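Local coordinates for possible exported protein (PDB 3MAY), which binds heme, free or taken from host hemoglobin, and delivers it to membrane proteins as part of a mycobacterial heme-iron acquisition system, at residues A8-V11 / A12-V15; N59-V62 / A63-H67. One frame throughout, in Å; residues are numbered along the deposited sequence.

Contact 1 of 2, residues A8-V11 / A12-V15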
loop_
_atom_site.group_PDB
_atom_site.type_symbol
_atom_site.label_atom_id
_atom_site.label_comp_id
_atom_site.label_asym_id
_atom_site.label_seq_id
_atom_site.Cartn_x
_atom_site.Cartn_y
_atom_site.Cartn_z
ATOM N N ALA C 8 10.220 -16.399 -12.239
ATOM C CA ALA C 8 9.585 -15.091 -12.477
ATOM C C ALA C 8 8.821 -15.023 -13.794
ATOM O O ALA C 8 7.772 -14.364 -13.860
ATOM C CB ALA C 8 10.617 -13.951 -12.436
ATOM N N SER C 9 9.322 -15.689 -14.845
ATOM C CA SER C 9 8.567 -15.671 -16.128
ATOM C C SER C 9 7.220 -16.261 -15.861
ATOM O O SER C 9 6.236 -15.738 -16.262
ATOM C CB SER C 9 9.254 -16.431 -17.239
ATOM O OG SER C 9 9.770 -17.628 -16.742
ATOM N N GLU C 10 7.167 -17.333 -15.095
ATOM C CA GLU C 10 5.878 -17.993 -14.837
ATOM C C GLU C 10 4.956 -17.199 -13.942
ATOM O O GLU C 10 3.739 -17.138 -14.147
ATOM C CB GLU C 10 6.076 -19.447 -14.395
ATOM C CG GLU C 10 6.454 -20.414 -15.591
ATOM C CD GLU C 10 5.517 -20.247 -16.839
ATOM O OE1 GLU C 10 6.006 -20.017 -17.986
ATOM O OE2 GLU C 10 4.279 -20.307 -16.668
ATOM N N VAL C 11 5.491 -16.512 -12.969
ATOM C CA VAL C 11 4.587 -15.713 -12.173
ATOM C C VAL C 11 4.092 -14.517 -12.924
ATOM O O VAL C 11 2.922 -14.270 -12.871
ATOM C CB VAL C 11 5.173 -15.301 -10.830
ATOM C CG1 VAL C 11 6.209 -16.377 -10.356
ATOM C CG2 VAL C 11 5.723 -13.879 -10.915
ATOM N N ALA C 12 4.947 -13.834 -13.678
ATOM C CA ALA C 12 4.493 -12.791 -14.596
ATOM C C ALA C 12 3.370 -13.302 -15.495
ATOM O O ALA C 12 2.360 -12.611 -15.656
ATOM C CB ALA C 12 5.636 -12.285 -15.449
ATOM N N ARG C 13 3.518 -14.507 -16.052
ATOM C CA ARG C 13 2.514 -14.980 -16.995
ATOM C C ARG C 13 1.234 -15.236 -16.239
ATOM O O ARG C 13 0.177 -14.739 -16.642
ATOM C CB ARG C 13 2.963 -16.216 -17.769
ATOM C CG ARG C 13 3.860 -15.844 -18.989
ATOM C CD ARG C 13 4.696 -17.060 -19.418
ATOM N NE ARG C 13 5.276 -16.901 -20.745
ATOM C CZ ARG C 13 6.017 -17.837 -21.328
ATOM N NH1 ARG C 13 6.255 -19.024 -20.694
ATOM N NH2 ARG C 13 6.517 -17.586 -22.527
ATOM N N THR C 14 1.344 -15.895 -15.085
ATOM C CA THR C 14 0.181 -16.128 -14.261
ATOM C C THR C 14 -0.507 -14.815 -13.904
ATOM O O THR C 14 -1.758 -14.671 -14.038
ATOM C CB THR C 14 0.573 -16.860 -12.996
ATOM O OG1 THR C 14 1.195 -18.124 -13.355
ATOM C CG2 THR C 14 -0.668 -17.076 -12.091
ATOM N N VAL C 15 0.289 -13.838 -13.466
ATOM C CA VAL C 15 -0.274 -12.543 -13.082
ATOM C C VAL C 15 -1.041 -12.013 -14.299
ATOM O O VAL C 15 -2.067 -11.327 -14.186
ATOM C CB VAL C 15 0.853 -11.525 -12.692
ATOM C CG1 VAL C 15 0.367 -10.083 -12.662
ATOM C CG2 VAL C 15 1.434 -11.884 -11.432
#

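Contact 2 of 2, residues N59-V62 / A63-H67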
loop_
_atom_site.group_PDB
_atom_site.type_symbol
_atom_site.label_atom_id
_atom_site.label_comp_id
_atom_site.label_asym_id
_atom_site.label_seq_id
_atom_site.Cartn_x
_atom_site.Cartn_y
_atom_site.Cartn_z
ATOM N N ASN C 59 -23.126 -8.165 -2.453
ATOM C CA ASN C 59 -22.835 -9.026 -3.582
ATOM C C ASN C 59 -21.707 -9.978 -3.226
ATOM O O ASN C 59 -20.623 -9.833 -3.742
ATOM C CB ASN C 59 -22.453 -8.171 -4.793
ATOM C CG ASN C 59 -23.564 -7.225 -5.216
ATOM O OD1 ASN C 59 -24.628 -7.663 -5.638
ATOM N ND2 ASN C 59 -23.341 -5.935 -5.082
ATOM N N PRO C 60 -21.965 -10.949 -2.327
ATOM C CA PRO C 60 -20.967 -11.957 -1.915
ATOM C C PRO C 60 -20.484 -12.859 -3.075
ATOM O O PRO C 60 -19.369 -13.384 -3.037
ATOM C CB PRO C 60 -21.697 -12.787 -0.837
ATOM C CG PRO C 60 -23.209 -12.511 -1.025
ATOM C CD PRO C 60 -23.288 -11.130 -1.679
ATOM N N LYS C 61 -21.332 -13.022 -4.081
ATOM C CA LYS C 61 -20.982 -13.569 -5.369
ATOM C C LYS C 61 -19.788 -12.822 -5.939
ATOM O O LYS C 61 -18.800 -13.460 -6.395
ATOM C CB LYS C 61 -22.154 -13.403 -6.329
ATOM C CG LYS C 61 -22.264 -14.526 -7.299
ATOM C CD LYS C 61 -22.657 -14.054 -8.711
ATOM C CE LYS C 61 -22.345 -15.201 -9.784
ATOM N NZ LYS C 61 -21.056 -14.873 -10.471
ATOM N N VAL C 62 -19.812 -11.483 -5.884
ATOM C CA VAL C 62 -18.621 -10.770 -6.376
ATOM C C VAL C 62 -17.377 -11.128 -5.626
ATOM O O VAL C 62 -16.351 -11.389 -6.275
ATOM C CB VAL C 62 -18.754 -9.267 -6.757
ATOM C CG1 VAL C 62 -19.927 -8.629 -6.180
ATOM C CG2 VAL C 62 -17.499 -8.468 -6.477
ATOM N N ALA C 63 -17.449 -11.255 -4.294
ATOM C CA ALA C 63 -16.184 -11.549 -3.529
ATOM C C ALA C 63 -15.689 -12.957 -3.761
ATOM O O ALA C 63 -14.485 -13.212 -3.888
ATOM C CB ALA C 63 -16.306 -11.312 -2.052
ATOM N N SER C 64 -16.638 -13.877 -3.830
ATOM C CA SER C 64 -16.363 -15.257 -4.179
ATOM C C SER C 64 -15.789 -15.415 -5.624
ATOM O O SER C 64 -14.908 -16.251 -5.857
ATOM C CB SER C 64 -17.651 -16.023 -3.924
ATOM O OG SER C 64 -17.752 -17.132 -4.742
ATOM N N ASP C 65 -16.257 -14.584 -6.573
ATOM C CA ASP C 65 -15.737 -14.616 -7.975
ATOM C C ASP C 65 -14.324 -14.039 -8.030
ATOM O O ASP C 65 -13.437 -14.560 -8.664
ATOM C CB ASP C 65 -16.640 -13.802 -8.932
ATOM C CG ASP C 65 -17.923 -14.522 -9.319
ATOM O OD1 ASP C 65 -18.085 -15.763 -9.086
ATOM O OD2 ASP C 65 -18.804 -13.813 -9.868
ATOM N N LEU C 66 -14.147 -12.925 -7.353
ATOM C CA LEU C 66 -12.862 -12.302 -7.288
ATOM C C LEU C 66 -11.858 -13.269 -6.717
ATOM O O LEU C 66 -10.851 -13.555 -7.372
ATOM C CB LEU C 66 -12.941 -10.972 -6.545
ATOM C CG LEU C 66 -13.563 -9.904 -7.474
ATOM C CD1 LEU C 66 -14.283 -8.779 -6.751
ATOM C CD2 LEU C 66 -12.508 -9.319 -8.415
ATOM N N HIS C 67 -12.176 -13.861 -5.564
ATOM C CA HIS C 67 -11.396 -14.991 -5.033
ATOM C C HIS C 67 -11.044 -16.072 -6.076
ATOM O O HIS C 67 -9.903 -16.501 -6.151
ATOM C CB HIS C 67 -12.115 -15.644 -3.843
ATOM C CG HIS C 67 -11.281 -16.660 -3.134
ATOM N ND1 HIS C 67 -10.244 -16.307 -2.290
ATOM C CD2 HIS C 67 -11.295 -18.012 -3.169
ATOM C CE1 HIS C 67 -9.668 -17.404 -1.825
ATOM N NE2 HIS C 67 -10.283 -18.454 -2.347
#

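Contact 1 of 2, residues A8-V11 / A12-V15
Glu10 and Arg13, three residues apart on one face of helix 8-27, are joined by a salt bridge in which Glu10 OE1 lies 2.9 Å from Arg13 NH1. Glu10 OE1 sits at the edge of the guanidinium, close to its plane, and the N-H of NH1 meets it nearly along the C-O axis. The two flat groups are turned 65° against each other, and the link runs through OE1 alone of the two carboxylate oxygens. Chain shape explains the meeting. Arg13 is extended from CG to NE and runs back over the preceding turn, its CG 3.6 Å from Ser9 O, whereas the Glu10 chain folds at chi2 (-48°) and brings its end up to it. Arg13 NE makes a salt bridge with Asp24 of the second subunit, and NH2 forms a long, weak ion pair with its Asp27. Separately, Ser9 OG is hydrogen-bonded to Asn33 of that subunit.

Thr14 folds its hydroxyl back onto the backbone of the preceding turn. With OG1 anti to the carbonyl carbon (chi1 -59°), the hydroxyl donates to Glu10 O at 2.8 Å. Thr14 N reaches the same oxygen at 2.9 Å from the opposite face of the carbonyl plane, so two donors grip one acceptor. Ala12 CB lies 3.4 Å from Ala8 O and packs on Ala19 of the second subunit. The i to i+3 ion pair and the i to i+4 threonine-to-carbonyl bond are local links typical of alpha-helices, here at the start of helix 8-27, where Val11 and Thr14 pack on Leu76 of helix 71-80.

Contact 2 of 2, residues N59-V62 / A63-H67
Val62 and Leu66, one turn apart, form the close-packed side of this helical segment. They lie side by side and point the same way, with Val62 CG2 3.2 Å from Leu66 CD1. Leu66 CG is anti to the carbonyl carbon (chi1 -77°), an orientation that keeps its branch near the preceding turn, where CD1 is 3.4 Å from Val62 O. This apolar pair faces inward: Val62 meets His55 and Phe56 of helix 46-57 and Thr32 of helix 30-41, while Leu66 touches Phe56 and Met36.

The backbone keeps the i to i+4 bonding of an alpha-helix, seen in Ser64 N to Pro60 O (2.9 Å) and Leu66 N to Val62 O (2.9 Å). Asn59 holds the N-cap position, but its side chain makes no capping bond and ND2 goes instead to His55 O.

The neighbouring flank is polar and more open to solvent at Lys61, though Asp65 OD2 itself is firmly engaged. Lys61, bent at chi2 and chi4, arches across to Asp65, where NZ donates to the syn lone pair of OD2 at 2.6 Å. Tyr25 OH also bonds to that oxygen; Tyr25 is the probable axial ligand of the heme iron, which makes Asp65 a second-shell residue of the likely heme site. Exposed Pro60 and Ser64 also belong to the outer surface.

Contact 1 comes first along the chain, at the start of helix 8-27, and contact 2 follows in helix 60-69, with no overlap between them. Their centres are about 24 Å apart on opposite sides of the chain's centre, and their nearest atoms stay about 11 Å from each other. Both fall within the heme-binding haemophore region of this all-helical chain. Helix 8-27 connects the two regions: its beginning carries contact 1 and packs on the second subunit, while Tyr25, near its end, bonds to a residue of contact 2. Residues 8-15 thus belong to the subunit interface, and residues 59-67 to the surroundings of the probable heme site.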